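Local coordinates for 3-guanidinopropionase (Pseudomonas aeruginosa, PDB 3NIQ), which hydrolyses 3-guanidinopropanoate to beta-alanine and urea, using two manganese ions in each subunit of a homohexamer, at residues R140-D152 against V230-V243. Residues are numbered along the deposited sequence; the frame is centred on the assembly and turned at random.
Sequences RPLGMVHFDAHSD and VGAGPTYVSFDVDV. With MN (manganese (II) ion), chain E; MN (manganese (II) ion), chain D.
Gly143 pairs with Thr235 and Phe147 with Phe239 at the two ends of a parallel strand pair, 142-147 beside 235-240, whose axes approach to 4.4 Å at 30°. Six backbone hydrogen bonds join them, from Gly143 N to Pro234 O through to Asp240 N to Phe147 O. At the start, Pro234 CG sits over the centre of one face of the Arg140 guanidinium, 3.9 Å from Arg140 CZ. Phe147 turns its ring edge to Val237 CG1; Phe239, its CG anti to the backbone N (chi1 -170°), brings CD1 to 3.6 Å from Phe147 CB, the ring planes at 45°.

At the C-terminal ends of the strands, and in the turns that follow, lies the two-manganese site characteristic of the arginase (ureohydrolase) family. Asp148 puts one oxygen on each ion. Asp240 OD2 bridges them, 2.3 Å from the manganese that His150 ND1 and both Asp242 oxygens bind and 2.2 Å from the manganese that Asp152 OD2 and His126 bind; a water spans the pair. His150 NE2 is hydrogen-bonded to Glu256, which helps orient the ring. His146 NE2 donates to the anti lone pair of Asp148 OD2 (2.8 Å), and Ala149 N to Asp242 OD1, second-shell bonds that help fix both carboxylates.

Ser238 OG is hydrogen-bonded to His126 NE2 and Asp281 OD1. Strand 277-283 flanks 235-240 and strand 183-188 flanks 142-147, with helices 129-136 and 168-174 over the Met144 and Ser238 face.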
loop_
_atom_site.group_PDB
_atom_site.type_symbol
_atom_site.label_atom_id
_atom_site.label_comp_id
_atom_site.label_asym_id
_atom_site.label_seq_id
_atom_site.Cartn_x
_atom_site.Cartn_y
_atom_site.Cartn_z
ATOM N N ARG A 140 0.834 46.146 7.248
ATOM C CA ARG A 140 2.044 46.342 6.481
ATOM C C ARG A 140 2.319 45.141 5.593
ATOM O O ARG A 140 2.005 44.061 5.973
ATOM C CB ARG A 140 3.247 46.611 7.389
ATOM C CG ARG A 140 3.567 45.527 8.391
ATOM C CD ARG A 140 4.822 45.773 9.218
ATOM N NE ARG A 140 5.070 44.665 10.111
ATOM C CZ ARG A 140 6.035 44.590 10.991
ATOM N NH1 ARG A 140 6.910 45.556 11.104
ATOM N NH2 ARG A 140 6.129 43.553 11.755
ATOM N N PRO A 141 2.916 45.285 4.429
ATOM C CA PRO A 141 3.183 44.122 3.591
ATOM C C PRO A 141 4.262 43.194 4.160
ATOM O O PRO A 141 5.132 43.622 4.936
ATOM C CB PRO A 141 3.641 44.736 2.257
ATOM C CG PRO A 141 4.103 46.161 2.612
ATOM C CD PRO A 141 3.155 46.560 3.709
ATOM N N LEU A 142 4.195 41.926 3.756
ATOM C CA LEU A 142 5.133 40.899 4.224
ATOM C C LEU A 142 6.185 40.682 3.158
ATOM O O LEU A 142 5.910 40.883 1.965
ATOM C CB LEU A 142 4.384 39.551 4.438
ATOM C CG LEU A 142 3.303 39.469 5.504
ATOM C CD1 LEU A 142 2.472 38.190 5.368
ATOM C CD2 LEU A 142 3.888 39.562 6.897
ATOM N N GLY A 143 7.386 40.301 3.576
ATOM C CA GLY A 143 8.343 39.649 2.682
ATOM C C GLY A 143 8.116 38.130 2.774
ATOM O O GLY A 143 7.394 37.654 3.675
ATOM N N MET A 144 8.704 37.353 1.869
ATOM C CA MET A 144 8.546 35.887 1.966
ATOM C C MET A 144 9.706 35.097 1.370
ATOM O O MET A 144 10.271 35.493 0.365
ATOM C CB MET A 144 7.219 35.456 1.331
ATOM C CG MET A 144 6.985 33.938 1.267
ATOM S SD MET A 144 5.386 33.511 0.554
ATOM C CE MET A 144 5.623 33.945 -1.164
ATOM N N VAL A 145 10.077 34.009 2.044
ATOM C CA VAL A 145 10.889 32.948 1.466
ATOM C C VAL A 145 9.912 31.799 1.209
ATOM O O VAL A 145 9.312 31.270 2.132
ATOM C CB VAL A 145 11.985 32.441 2.430
ATOM C CG1 VAL A 145 12.823 31.324 1.744
ATOM C CG2 VAL A 145 12.920 33.589 2.890
ATOM N N HIS A 146 9.765 31.428 -0.055
ATOM C CA HIS A 146 8.741 30.496 -0.502
ATOM C C HIS A 146 9.424 29.303 -1.201
ATOM O O HIS A 146 10.078 29.470 -2.226
ATOM C CB HIS A 146 7.817 31.259 -1.463
ATOM C CG HIS A 146 6.806 30.412 -2.172
ATOM N ND1 HIS A 146 6.375 30.692 -3.452
ATOM C CD2 HIS A 146 6.137 29.298 -1.784
ATOM C CE1 HIS A 146 5.492 29.782 -3.832
ATOM N NE2 HIS A 146 5.328 28.924 -2.835
ATOM N N PHE A 147 9.301 28.117 -0.619
ATOM C CA PHE A 147 9.886 26.880 -1.172
ATOM C C PHE A 147 8.791 26.142 -1.936
ATOM O O PHE A 147 7.764 25.788 -1.344
ATOM C CB PHE A 147 10.355 25.974 -0.024
ATOM C CG PHE A 147 11.449 26.558 0.804
ATOM C CD1 PHE A 147 12.769 26.293 0.507
ATOM C CD2 PHE A 147 11.155 27.361 1.902
ATOM C CE1 PHE A 147 13.805 26.838 1.292
ATOM C CE2 PHE A 147 12.164 27.903 2.682
ATOM C CZ PHE A 147 13.498 27.644 2.380
ATOM N N ASP A 148 8.983 25.910 -3.234
ATOM C CA ASP A 148 7.916 25.339 -4.045
ATOM C C ASP A 148 8.437 24.825 -5.393
ATOM O O ASP A 148 9.392 25.381 -5.952
ATOM C CB ASP A 148 6.845 26.424 -4.294
ATOM C CG ASP A 148 5.438 25.862 -4.502
ATOM O OD1 ASP A 148 5.239 24.890 -5.261
ATOM O OD2 ASP A 148 4.505 26.417 -3.909
ATOM N N ALA A 149 7.800 23.778 -5.924
ATOM C CA ALA A 149 8.028 23.416 -7.320
ATOM C C ALA A 149 7.337 24.407 -8.280
ATOM O O ALA A 149 7.653 24.433 -9.473
ATOM C CB ALA A 149 7.555 21.987 -7.601
ATOM N N HIS A 150 6.396 25.195 -7.754
ATOM C CA HIS A 150 5.559 26.109 -8.566
ATOM C C HIS A 150 5.512 27.546 -8.002
ATOM O O HIS A 150 5.463 27.753 -6.792
ATOM C CB HIS A 150 4.123 25.580 -8.661
ATOM C CG HIS A 150 4.041 24.103 -8.893
ATOM N ND1 HIS A 150 3.897 23.195 -7.863
ATOM C CD2 HIS A 150 4.066 23.379 -10.040
ATOM C CE1 HIS A 150 3.872 21.971 -8.364
ATOM N NE2 HIS A 150 3.964 22.057 -9.682
ATOM N N SER A 151 5.488 28.538 -8.887
ATOM C CA SER A 151 5.429 29.922 -8.425
ATOM C C SER A 151 4.106 30.286 -7.762
ATOM O O SER A 151 4.074 31.174 -6.896
ATOM C CB SER A 151 5.772 30.891 -9.565
ATOM O OG SER A 151 4.796 30.793 -10.591
ATOM N N ASP A 152 3.014 29.624 -8.161
ATOM C CA ASP A 152 1.684 29.902 -7.585
ATOM C C ASP A 152 1.295 31.374 -7.779
ATOM O O ASP A 152 0.704 32.007 -6.893
ATOM C CB ASP A 152 1.639 29.592 -6.073
ATOM C CG ASP A 152 1.758 28.107 -5.766
ATOM O OD1 ASP A 152 1.680 27.311 -6.710
ATOM O OD2 ASP A 152 1.942 27.742 -4.583
ATOM N N VAL A 230 15.162 39.237 1.303
ATOM C CA VAL A 230 14.183 39.572 2.341
ATOM C C VAL A 230 14.769 40.571 3.331
ATOM O O VAL A 230 14.032 41.307 3.982
ATOM C CB VAL A 230 13.641 38.305 3.086
ATOM C CG1 VAL A 230 13.029 37.307 2.075
ATOM C CG2 VAL A 230 14.738 37.631 3.904
ATOM N N GLY A 231 16.096 40.595 3.433
ATOM C CA GLY A 231 16.768 41.552 4.314
ATOM C C GLY A 231 16.310 41.482 5.765
ATOM O O GLY A 231 16.117 40.385 6.328
ATOM N N ALA A 232 16.132 42.654 6.376
ATOM C CA ALA A 232 15.811 42.725 7.812
ATOM C C ALA A 232 14.312 42.920 8.056
ATOM O O ALA A 232 13.878 42.989 9.206
ATOM C CB ALA A 232 16.644 43.847 8.504
ATOM N N GLY A 233 13.525 42.965 6.979
ATOM C CA GLY A 233 12.073 43.220 7.083
ATOM C C GLY A 233 11.245 42.051 7.587
ATOM O O GLY A 233 11.758 40.926 7.737
ATOM N N PRO A 234 9.963 42.310 7.894
ATOM C CA PRO A 234 9.041 41.260 8.341
ATOM C C PRO A 234 8.927 40.180 7.269
ATOM O O PRO A 234 8.694 40.499 6.097
ATOM C CB PRO A 234 7.705 41.997 8.486
ATOM C CG PRO A 234 7.905 43.361 7.806
ATOM C CD PRO A 234 9.338 43.652 7.927
ATOM N N THR A 235 9.109 38.920 7.658
ATOM C CA THR A 235 9.253 37.854 6.670
ATOM C C THR A 235 8.482 36.608 7.042
ATOM O O THR A 235 8.532 36.160 8.172
ATOM C CB THR A 235 10.720 37.486 6.446
ATOM O OG1 THR A 235 11.444 38.654 6.067
ATOM C CG2 THR A 235 10.859 36.432 5.344
ATOM N N TYR A 236 7.759 36.063 6.067
ATOM C CA TYR A 236 6.984 34.862 6.264
ATOM C C TYR A 236 7.658 33.733 5.504
ATOM O O TYR A 236 8.184 33.934 4.406
ATOM C CB TYR A 236 5.573 35.104 5.734
ATOM C CG TYR A 236 4.557 34.018 5.985
ATOM C CD1 TYR A 236 3.663 34.111 7.056
ATOM C CD2 TYR A 236 4.435 32.918 5.110
ATOM C CE1 TYR A 236 2.694 33.119 7.279
ATOM C CE2 TYR A 236 3.462 31.922 5.326
ATOM C CZ TYR A 236 2.596 32.034 6.411
ATOM O OH TYR A 236 1.620 31.075 6.638
ATOM N N VAL A 237 7.632 32.530 6.067
ATOM C CA VAL A 237 8.169 31.374 5.334
ATOM C C VAL A 237 7.050 30.430 4.976
ATOM O O VAL A 237 6.320 29.939 5.836
ATOM C CB VAL A 237 9.249 30.622 6.135
ATOM C CG1 VAL A 237 9.825 29.478 5.296
ATOM C CG2 VAL A 237 10.344 31.579 6.560
ATOM N N SER A 238 6.905 30.161 3.689
ATOM C CA SER A 238 5.884 29.249 3.267
ATOM C C SER A 238 6.529 28.054 2.546
ATOM O O SER A 238 7.194 28.217 1.519
ATOM C CB SER A 238 4.900 29.975 2.350
ATOM O OG SER A 238 3.884 29.096 1.926
ATOM N N PHE A 239 6.289 26.858 3.071
ATOM C CA PHE A 239 6.947 25.657 2.578
ATOM C C PHE A 239 5.933 24.687 1.948
ATOM O O PHE A 239 5.117 24.078 2.657
ATOM C CB PHE A 239 7.688 24.978 3.746
ATOM C CG PHE A 239 8.596 23.865 3.314
ATOM C CD1 PHE A 239 9.933 24.116 3.012
ATOM C CD2 PHE A 239 8.105 22.560 3.192
ATOM C CE1 PHE A 239 10.791 23.067 2.590
ATOM C CE2 PHE A 239 8.937 21.515 2.760
ATOM C CZ PHE A 239 10.278 21.761 2.466
ATOM N N ASP A 240 5.987 24.552 0.626
ATOM C CA ASP A 240 5.128 23.627 -0.092
ATOM C C ASP A 240 5.960 22.347 -0.241
ATOM O O ASP A 240 7.050 22.376 -0.807
ATOM C CB ASP A 240 4.719 24.249 -1.449
ATOM C CG ASP A 240 3.877 23.316 -2.332
ATOM O OD1 ASP A 240 3.889 22.077 -2.141
ATOM O OD2 ASP A 240 3.200 23.822 -3.263
ATOM N N VAL A 241 5.463 21.239 0.300
ATOM C CA VAL A 241 6.253 20.023 0.361
ATOM C C VAL A 241 6.579 19.496 -1.031
ATOM O O VAL A 241 7.512 18.729 -1.182
ATOM C CB VAL A 241 5.622 18.898 1.231
ATOM C CG1 VAL A 241 5.481 19.331 2.710
ATOM C CG2 VAL A 241 4.283 18.437 0.660
ATOM N N ASP A 242 5.834 19.925 -2.049
ATOM C CA ASP A 242 6.159 19.489 -3.410
ATOM C C ASP A 242 7.450 20.153 -3.973
ATOM O O ASP A 242 7.892 19.827 -5.071
ATOM C CB ASP A 242 4.922 19.593 -4.357
ATOM C CG ASP A 242 4.601 21.030 -4.800
ATOM O OD1 ASP A 242 5.476 21.917 -4.715
ATOM O OD2 ASP A 242 3.446 21.266 -5.240
ATOM N N VAL A 243 8.070 21.060 -3.207
ATOM C CA VAL A 243 9.450 21.491 -3.521
ATOM C C VAL A 243 10.398 20.277 -3.462
ATOM O O VAL A 243 11.369 20.181 -4.218
ATOM C CB VAL A 243 9.961 22.583 -2.566
ATOM C CG1 VAL A 243 10.270 22.021 -1.173
ATOM C CG2 VAL A 243 11.184 23.308 -3.166
HETATM MN MN MN E . 3.700 23.501 -5.481
HETATM MN MN MN D . 2.393 25.781 -3.718
HETATM O O HOH W 1 1.996 24.873 -5.926
#